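Local coordinates for ThiJ/PfpI family protein (Pseudomonas syringae pv. tomato, PDB 3EWN) that is of unknown function but belongs to the DJ-1/PfpI family, whose members share the alpha/beta fold of the class I glutamine amidotransferase superfamily, at residues Y55-S60 against P74-G79; M28-G33 against D62-D67. All coordinates share one frame; numbering follows the deposited sequence.

Contact 1 of 2, residues Y55-S60 against P74-G79; sequences YIVAKS and PTATFG
Val-57 and Ala-76 form a parallel beta bridge at the outer edge of the central sheet of the DJ-1/PfpI fold. Residues 76-77 are the short edge strand and lie beside strand 53-58. The bonding is dense at the Ile-56 end, where Ile-56 and Pro-74 are buried but Thr-75 faces solvent. Ile-56 O takes two backbone donors, Thr-75 N at 2.8 Å in the carbonyl plane and Ala-76 N at 3.1 Å from above it. Ile-56 N gives a nearly straight bond to Thr-75 OG1 (3.0 Å, 164° at the hydrogen). The Thr-75 chi1 of 58° sets OG1 between its own N and carbonyl carbon, where it meets that N-H. A side-chain oxygen thus joins the backbone pattern just ahead of the edge strand. Ala-58 N continues the pairing to Ala-76 O.

The apolar packing splits between the two faces of the sheet. On one face Val-57 CG2 rests on Ala-76 CB, and Val-57 CG1 meets the Phe-78 ring at its edge. Phe-78 also stacks on Phe-109 of helix 104-114, which packs on this side. On the other face Ala-58 CB sits against Pro-74 CG at 3.6 Å.

Beyond Ala-58 the backbone pairing slackens, though the packing round Phe-78 stays close. Phe-78 N reaches Ala-58 O only by a weak, bent bond of 3.4 Å. Lys-59 is solvent-exposed; its extended chain leads off to a salt bridge with Asp-103. Lys-59 CB and CG touch Phe-78 CE2, and Lys-59 CA lies over the ring face in a CH-pi contact, 3.8 Å from the centroid and 24° off the normal.

Contact 2 of 2, residues M28-G33 against D62-D67; sequences MLVYPG and DPVTSD
Gly-33 and Thr-65 are joined by one almost linear backbone bond, from Gly-33 N to Thr-65 O at 2.8 Å and 174° at the hydrogen, while the touching parts of the chains run 44° apart. The site is a strand-to-loop junction of the alpha/beta fold. Residues 30-33 leave the end of central strand 25-29, and residues 64-65 belong to a two-stranded antiparallel hairpin with strand 71-73. Gly-33 has a positive phi, which suits a residue without a side chain.

Val-64 carries the apolar part and points toward residues 30-32. Its chi1 of -65° puts CG1 anti to the carbonyl carbon, and CG2 lies between N and that carbon. CG2 meets Val-30 CG2 at 4.0 Å, with the two side chains crossing at about a right angle. CG1 meets Pro-32 CD, also at 4.0 Å. Between them, CB lies against the Tyr-31 to Pro-32 peptide. Tyr-31 N is buried here and has no partner in the model. Tyr-31 CB points away from residues 62-67, and its OH hydrogen-bonds Pro-91 O and Thr-97 OG1.

Pro-32, Thr-65 and Asp-67 are exposed. Asp-67 OD2 hydrogen-bonds Thr-35 OG1, and Asp-67 CB lies 3.4 Å from Gly-33 O.

From the N terminus, the end of strand 25-29 and the loop after it make up 28-33 of contact 2. The chain crosses over through helix 36-46 to the parallel neighbour strand 53-58, a beta-alpha-beta unit that supplies 55-60 of contact 1. Residues 62-67 close contact 2 over 28 residues. Hairpin strand 71-73 leads to 74-79, which closes contact 1 over 13. The segments alternate, so the closures cross rather than nest. Contact 1 adds the edge strand to the central sheet; contact 2 ties the hairpin to the end of strand 25-29. Probable backbone hydrogen bonds, Met-28 N to Tyr-55 O and Val-30 N to Val-57 O, join them, as does Ile-56 CG2 on Val-30 CG1.

Contact 1 of 2, residues Y55-S60 against P74-G79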
ATOM      1  N   TYR A  55       9.291  13.253  -4.126  1.00  8.76           N
ATOM      2  CA  TYR A  55       9.857  12.992  -5.443  1.00  9.05           C
ATOM      3  C   TYR A  55       9.955  11.484  -5.664  1.00  8.77           C
ATOM      4  O   TYR A  55      10.529  10.772  -4.841  1.00  7.94           O
ATOM      5  CB  TYR A  55      11.252  13.610  -5.543  1.00  9.62           C
ATOM      6  CG  TYR A  55      11.287  15.088  -5.230  1.00 11.34           C
ATOM      7  CD1 TYR A  55      11.003  16.034  -6.211  1.00 11.98           C
ATOM      8  CD2 TYR A  55      11.571  15.537  -3.941  1.00 12.56           C
ATOM      9  CE1 TYR A  55      10.999  17.401  -5.917  1.00 12.55           C
ATOM     10  CE2 TYR A  55      11.568  16.902  -3.635  1.00 13.00           C
ATOM     11  CZ  TYR A  55      11.282  17.825  -4.628  1.00 13.08           C
ATOM     12  OH  TYR A  55      11.272  19.171  -4.335  1.00 14.29           O
ATOM     13  N   ILE A  56       9.373  11.002  -6.761  1.00  9.11           N
ATOM     14  CA  ILE A  56       9.430   9.583  -7.105  1.00  8.03           C
ATOM     15  C   ILE A  56      10.606   9.515  -8.075  1.00  8.24           C
ATOM     16  O   ILE A  56      10.471   9.829  -9.255  1.00  8.34           O
ATOM     17  CB  ILE A  56       8.122   9.133  -7.785  1.00  8.43           C
ATOM     18  CG1 ILE A  56       6.930   9.497  -6.892  1.00  8.99           C
ATOM     19  CG2 ILE A  56       8.141   7.630  -8.032  1.00  8.03           C
ATOM     20  CD1 ILE A  56       6.995   8.902  -5.478  1.00 10.46           C
ATOM     21  N   VAL A  57      11.763   9.112  -7.552  1.00  8.10           N
ATOM     22  CA  VAL A  57      13.004   9.081  -8.318  1.00  7.78           C
ATOM     23  C   VAL A  57      13.405   7.758  -8.948  1.00  8.42           C
ATOM     24  O   VAL A  57      13.367   6.713  -8.302  1.00  8.51           O
ATOM     25  CB  VAL A  57      14.175   9.542  -7.430  1.00  8.73           C
ATOM     26  CG1 VAL A  57      15.417   9.767  -8.274  1.00  7.80           C
ATOM     27  CG2 VAL A  57      13.790  10.804  -6.685  1.00  8.93           C
ATOM     28  N   ALA A  58      13.824   7.825 -10.208  1.00  8.43           N
ATOM     29  CA  ALA A  58      14.264   6.642 -10.941  1.00  9.17           C
ATOM     30  C   ALA A  58      15.400   7.005 -11.888  1.00 10.76           C
ATOM     31  O   ALA A  58      15.704   8.182 -12.083  1.00 10.77           O
ATOM     32  CB  ALA A  58      13.101   6.051 -11.725  1.00  8.40           C
ATOM     33  N   LYS A  59      16.025   5.990 -12.477  1.00 10.36           N
ATOM     34  CA  LYS A  59      17.132   6.199 -13.410  1.00 13.89           C
ATOM     35  C   LYS A  59      16.675   7.073 -14.579  1.00 15.24           C
ATOM     36  O   LYS A  59      17.452   7.856 -15.129  1.00 17.51           O
ATOM     37  CB  LYS A  59      17.643   4.845 -13.915  1.00 15.36           C
ATOM     38  CG  LYS A  59      19.028   4.874 -14.548  1.00 19.99           C
ATOM     39  CD  LYS A  59      19.568   3.459 -14.734  1.00 22.75           C
ATOM     40  CE  LYS A  59      20.990   3.476 -15.273  1.00 27.09           C
ATOM     41  NZ  LYS A  59      21.574   2.110 -15.377  1.00 27.97           N
ATOM     42  N   SER A  60      15.409   6.932 -14.957  1.00 15.61           N
ATOM     43  CA  SER A  60      14.831   7.725 -16.037  1.00 15.90           C
ATOM     44  C   SER A  60      13.361   7.953 -15.711  1.00 15.48           C
ATOM     45  O   SER A  60      12.856   7.428 -14.716  1.00 12.97           O
ATOM     46  CB  SER A  60      14.965   6.999 -17.375  1.00 19.47           C
ATOM     47  OG  SER A  60      16.327   6.781 -17.702  1.00 26.12           O
ATOM     48  N   PRO A  74       7.729   7.778 -12.682  1.00  8.99           N
ATOM     49  CA  PRO A  74       8.655   8.577 -11.871  1.00  8.81           C
ATOM     50  C   PRO A  74       8.412  10.063 -12.119  1.00 10.14           C
ATOM     51  O   PRO A  74       7.884  10.436 -13.166  1.00  9.98           O
ATOM     52  CB  PRO A  74      10.032   8.149 -12.381  1.00  8.29           C
ATOM     53  CG  PRO A  74       9.796   6.773 -12.940  1.00  8.32           C
ATOM     54  CD  PRO A  74       8.460   6.908 -13.619  1.00  8.12           C
ATOM     55  N   THR A  75       8.801  10.907 -11.167  1.00 10.39           N
ATOM     56  CA  THR A  75       8.629  12.350 -11.325  1.00 12.83           C
ATOM     57  C   THR A  75       9.977  13.059 -11.287  1.00 13.99           C
ATOM     58  O   THR A  75      10.054  14.281 -11.433  1.00 15.59           O
ATOM     59  CB  THR A  75       7.723  12.950 -10.233  1.00 14.43           C
ATOM     60  OG1 THR A  75       8.267  12.663  -8.939  1.00 15.66           O
ATOM     61  CG2 THR A  75       6.314  12.384 -10.342  1.00 16.09           C
ATOM     62  N   ALA A  76      11.037  12.283 -11.099  1.00 11.52           N
ATOM     63  CA  ALA A  76      12.387  12.824 -11.054  1.00 11.66           C
ATOM     64  C   ALA A  76      13.396  11.743 -11.407  1.00 12.03           C
ATOM     65  O   ALA A  76      13.116  10.553 -11.269  1.00 12.29           O
ATOM     66  CB  ALA A  76      12.684  13.378  -9.661  1.00 13.04           C
ATOM     67  N   THR A  77      14.564  12.168 -11.876  1.00 11.51           N
ATOM     68  CA  THR A  77      15.645  11.253 -12.222  1.00 12.07           C
ATOM     69  C   THR A  77      16.768  11.547 -11.240  1.00 11.11           C
ATOM     70  O   THR A  77      16.672  12.493 -10.460  1.00 12.23           O
ATOM     71  CB  THR A  77      16.165  11.497 -13.648  1.00 12.51           C
ATOM     72  OG1 THR A  77      16.721  12.816 -13.737  1.00 12.32           O
ATOM     73  CG2 THR A  77      15.032  11.363 -14.658  1.00 13.56           C
ATOM     74  N   PHE A  78      17.824  10.745 -11.272  1.00 12.38           N
ATOM     75  CA  PHE A  78      18.946  10.959 -10.368  1.00 13.84           C
ATOM     76  C   PHE A  78      19.532  12.349 -10.590  1.00 16.37           C
ATOM     77  O   PHE A  78      20.198  12.899  -9.712  1.00 17.35           O
ATOM     78  CB  PHE A  78      20.033   9.903 -10.594  1.00 13.75           C
ATOM     79  CG  PHE A  78      19.552   8.490 -10.434  1.00 12.77           C
ATOM     80  CD1 PHE A  78      18.531   8.185  -9.540  1.00 12.84           C
ATOM     81  CD2 PHE A  78      20.137   7.459 -11.163  1.00 12.75           C
ATOM     82  CE1 PHE A  78      18.100   6.870  -9.371  1.00 13.02           C
ATOM     83  CE2 PHE A  78      19.714   6.140 -11.001  1.00 12.47           C
ATOM     84  CZ  PHE A  78      18.693   5.846 -10.105  1.00 12.52           C
ATOM     85  N   GLY A  79      19.274  12.911 -11.767  1.00 16.76           N
ATOM     86  CA  GLY A  79      19.779  14.233 -12.087  1.00 17.79           C
ATOM     87  C   GLY A  79      18.888  15.381 -11.647  1.00 17.62           C
ATOM     88  O   GLY A  79      19.388  16.441 -11.276  1.00 19.13           O
TER

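Contact 2 of 2, residues M28-G33 against D62-D67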
HETATM    1  N   MSE A  28      11.834   9.279  -2.942  1.00  7.90           N
HETATM    2  CA  MSE A  28      11.544   7.854  -2.868  1.00  7.16           C
HETATM    3  C   MSE A  28      11.984   7.170  -4.157  1.00  6.71           C
HETATM    4  O   MSE A  28      11.444   7.431  -5.229  1.00  6.97           O
HETATM    5  CB  MSE A  28      10.046   7.648  -2.633  1.00  7.67           C
HETATM    6  CG  MSE A  28       9.517   8.423  -1.415  1.00  8.55           C
HETATM    7 SE   MSE A  28       7.647   8.172  -1.026  1.00 15.39          SE
HETATM    8  CE  MSE A  28       7.757   6.568   0.003  1.00  7.28           C
ATOM      9  N   LEU A  29      12.980   6.301  -4.042  1.00  5.67           N
ATOM     10  CA  LEU A  29      13.505   5.579  -5.188  1.00  5.84           C
ATOM     11  C   LEU A  29      12.525   4.522  -5.682  1.00  6.94           C
ATOM     12  O   LEU A  29      11.876   3.851  -4.884  1.00  7.75           O
ATOM     13  CB  LEU A  29      14.824   4.894  -4.813  1.00  6.87           C
ATOM     14  CG  LEU A  29      15.472   3.996  -5.870  1.00  4.95           C
ATOM     15  CD1 LEU A  29      16.090   4.850  -6.968  1.00  7.21           C
ATOM     16  CD2 LEU A  29      16.543   3.129  -5.210  1.00  7.32           C
ATOM     17  N   VAL A  30      12.404   4.398  -7.000  1.00  6.97           N
ATOM     18  CA  VAL A  30      11.555   3.369  -7.596  1.00  6.21           C
ATOM     19  C   VAL A  30      12.392   2.736  -8.696  1.00  7.07           C
ATOM     20  O   VAL A  30      13.266   3.385  -9.261  1.00  7.07           O
ATOM     21  CB  VAL A  30      10.229   3.922  -8.200  1.00  7.14           C
ATOM     22  CG1 VAL A  30       9.363   4.499  -7.095  1.00  6.04           C
ATOM     23  CG2 VAL A  30      10.513   4.955  -9.286  1.00  7.54           C
ATOM     24  N   TYR A  31      12.134   1.467  -8.986  1.00  6.94           N
ATOM     25  CA  TYR A  31      12.887   0.754 -10.006  1.00  6.60           C
ATOM     26  C   TYR A  31      12.091  -0.445 -10.484  1.00  8.37           C
ATOM     27  O   TYR A  31      11.166  -0.895  -9.808  1.00  8.44           O
ATOM     28  CB  TYR A  31      14.243   0.307  -9.440  1.00  6.97           C
ATOM     29  CG  TYR A  31      14.161  -0.420  -8.113  1.00  5.02           C
ATOM     30  CD1 TYR A  31      13.837  -1.776  -8.053  1.00  4.72           C
ATOM     31  CD2 TYR A  31      14.393   0.251  -6.915  1.00  6.62           C
ATOM     32  CE1 TYR A  31      13.749  -2.446  -6.827  1.00  3.79           C
ATOM     33  CE2 TYR A  31      14.303  -0.408  -5.684  1.00  6.52           C
ATOM     34  CZ  TYR A  31      13.983  -1.754  -5.652  1.00  5.49           C
ATOM     35  OH  TYR A  31      13.899  -2.407  -4.448  1.00  6.63           O
ATOM     36  N   PRO A  32      12.430  -0.974 -11.667  1.00  8.50           N
ATOM     37  CA  PRO A  32      11.704  -2.132 -12.190  1.00  8.29           C
ATOM     38  C   PRO A  32      11.766  -3.310 -11.225  1.00  7.35           C
ATOM     39  O   PRO A  32      12.817  -3.599 -10.660  1.00  6.75           O
ATOM     40  CB  PRO A  32      12.429  -2.430 -13.503  1.00  9.68           C
ATOM     41  CG  PRO A  32      12.939  -1.076 -13.929  1.00  9.58           C
ATOM     42  CD  PRO A  32      13.449  -0.511 -12.624  1.00  8.58           C
ATOM     43  N   GLY A  33      10.635  -3.973 -11.017  1.00  7.88           N
ATOM     44  CA  GLY A  33      10.631  -5.128 -10.139  1.00  7.68           C
ATOM     45  C   GLY A  33      10.474  -4.865  -8.654  1.00  8.27           C
ATOM     46  O   GLY A  33      10.514  -5.799  -7.857  1.00  8.70           O
ATOM     47  N   ASP A  62      10.857   6.951 -17.534  1.00 12.47           N
ATOM     48  CA  ASP A  62       9.999   5.914 -18.096  1.00 13.19           C
ATOM     49  C   ASP A  62       9.300   5.193 -16.944  1.00 12.22           C
ATOM     50  O   ASP A  62       9.871   5.025 -15.865  1.00 11.39           O
ATOM     51  CB  ASP A  62      10.815   4.898 -18.904  1.00 15.88           C
ATOM     52  CG  ASP A  62      11.569   5.533 -20.056  1.00 19.79           C
ATOM     53  OD1 ASP A  62      10.938   6.236 -20.868  1.00 22.57           O
ATOM     54  OD2 ASP A  62      12.795   5.321 -20.152  1.00 25.32           O
ATOM     55  N   PRO A  63       8.046   4.776 -17.151  1.00 12.19           N
ATOM     56  CA  PRO A  63       7.300   4.072 -16.104  1.00 11.94           C
ATOM     57  C   PRO A  63       8.029   2.794 -15.695  1.00 11.10           C
ATOM     58  O   PRO A  63       8.633   2.131 -16.533  1.00 12.06           O
ATOM     59  CB  PRO A  63       5.965   3.775 -16.781  1.00 13.55           C
ATOM     60  CG  PRO A  63       5.803   4.933 -17.718  1.00 14.98           C
ATOM     61  CD  PRO A  63       7.183   5.066 -18.310  1.00 13.67           C
ATOM     62  N   VAL A  64       7.987   2.464 -14.407  1.00  9.91           N
ATOM     63  CA  VAL A  64       8.632   1.254 -13.910  1.00  9.78           C
ATOM     64  C   VAL A  64       7.533   0.287 -13.485  1.00 10.21           C
ATOM     65  O   VAL A  64       6.566   0.686 -12.838  1.00  9.82           O
ATOM     66  CB  VAL A  64       9.547   1.548 -12.698  1.00 10.32           C
ATOM     67  CG1 VAL A  64      10.712   2.427 -13.136  1.00 11.58           C
ATOM     68  CG2 VAL A  64       8.755   2.225 -11.589  1.00 13.16           C
ATOM     69  N   THR A  65       7.674  -0.977 -13.867  1.00  9.08           N
ATOM     70  CA  THR A  65       6.672  -1.979 -13.532  1.00  9.46           C
ATOM     71  C   THR A  65       7.087  -2.796 -12.314  1.00  8.32           C
ATOM     72  O   THR A  65       8.192  -3.337 -12.267  1.00  8.75           O
ATOM     73  CB  THR A  65       6.428  -2.930 -14.718  1.00  9.95           C
ATOM     74  OG1 THR A  65       6.040  -2.163 -15.869  1.00 11.41           O
ATOM     75  CG2 THR A  65       5.324  -3.925 -14.375  1.00 10.71           C
ATOM     76  N   SER A  66       6.190  -2.881 -11.335  1.00  8.30           N
ATOM     77  CA  SER A  66       6.463  -3.615 -10.100  1.00  8.32           C
ATOM     78  C   SER A  66       6.540  -5.120 -10.313  1.00  8.67           C
ATOM     79  O   SER A  66       6.242  -5.620 -11.398  1.00  9.85           O
ATOM     80  CB  SER A  66       5.394  -3.300  -9.050  1.00  7.58           C
ATOM     81  OG  SER A  66       4.175  -3.972  -9.323  1.00  9.12           O
ATOM     82  N   ASP A  67       6.934  -5.841  -9.266  1.00  7.96           N
ATOM     83  CA  ASP A  67       7.063  -7.289  -9.359  1.00 10.03           C
ATOM     84  C   ASP A  67       5.723  -7.989  -9.548  1.00 11.73           C
ATOM     85  O   ASP A  67       5.677  -9.195  -9.809  1.00 13.42           O
ATOM     86  CB  ASP A  67       7.814  -7.852  -8.135  1.00  9.79           C
ATOM     87  CG  ASP A  67       7.102  -7.595  -6.811  1.00 12.01           C
ATOM     88  OD1 ASP A  67       5.968  -7.071  -6.801  1.00 12.49           O
ATOM     89  OD2 ASP A  67       7.696  -7.939  -5.762  1.00 13.75           O
TER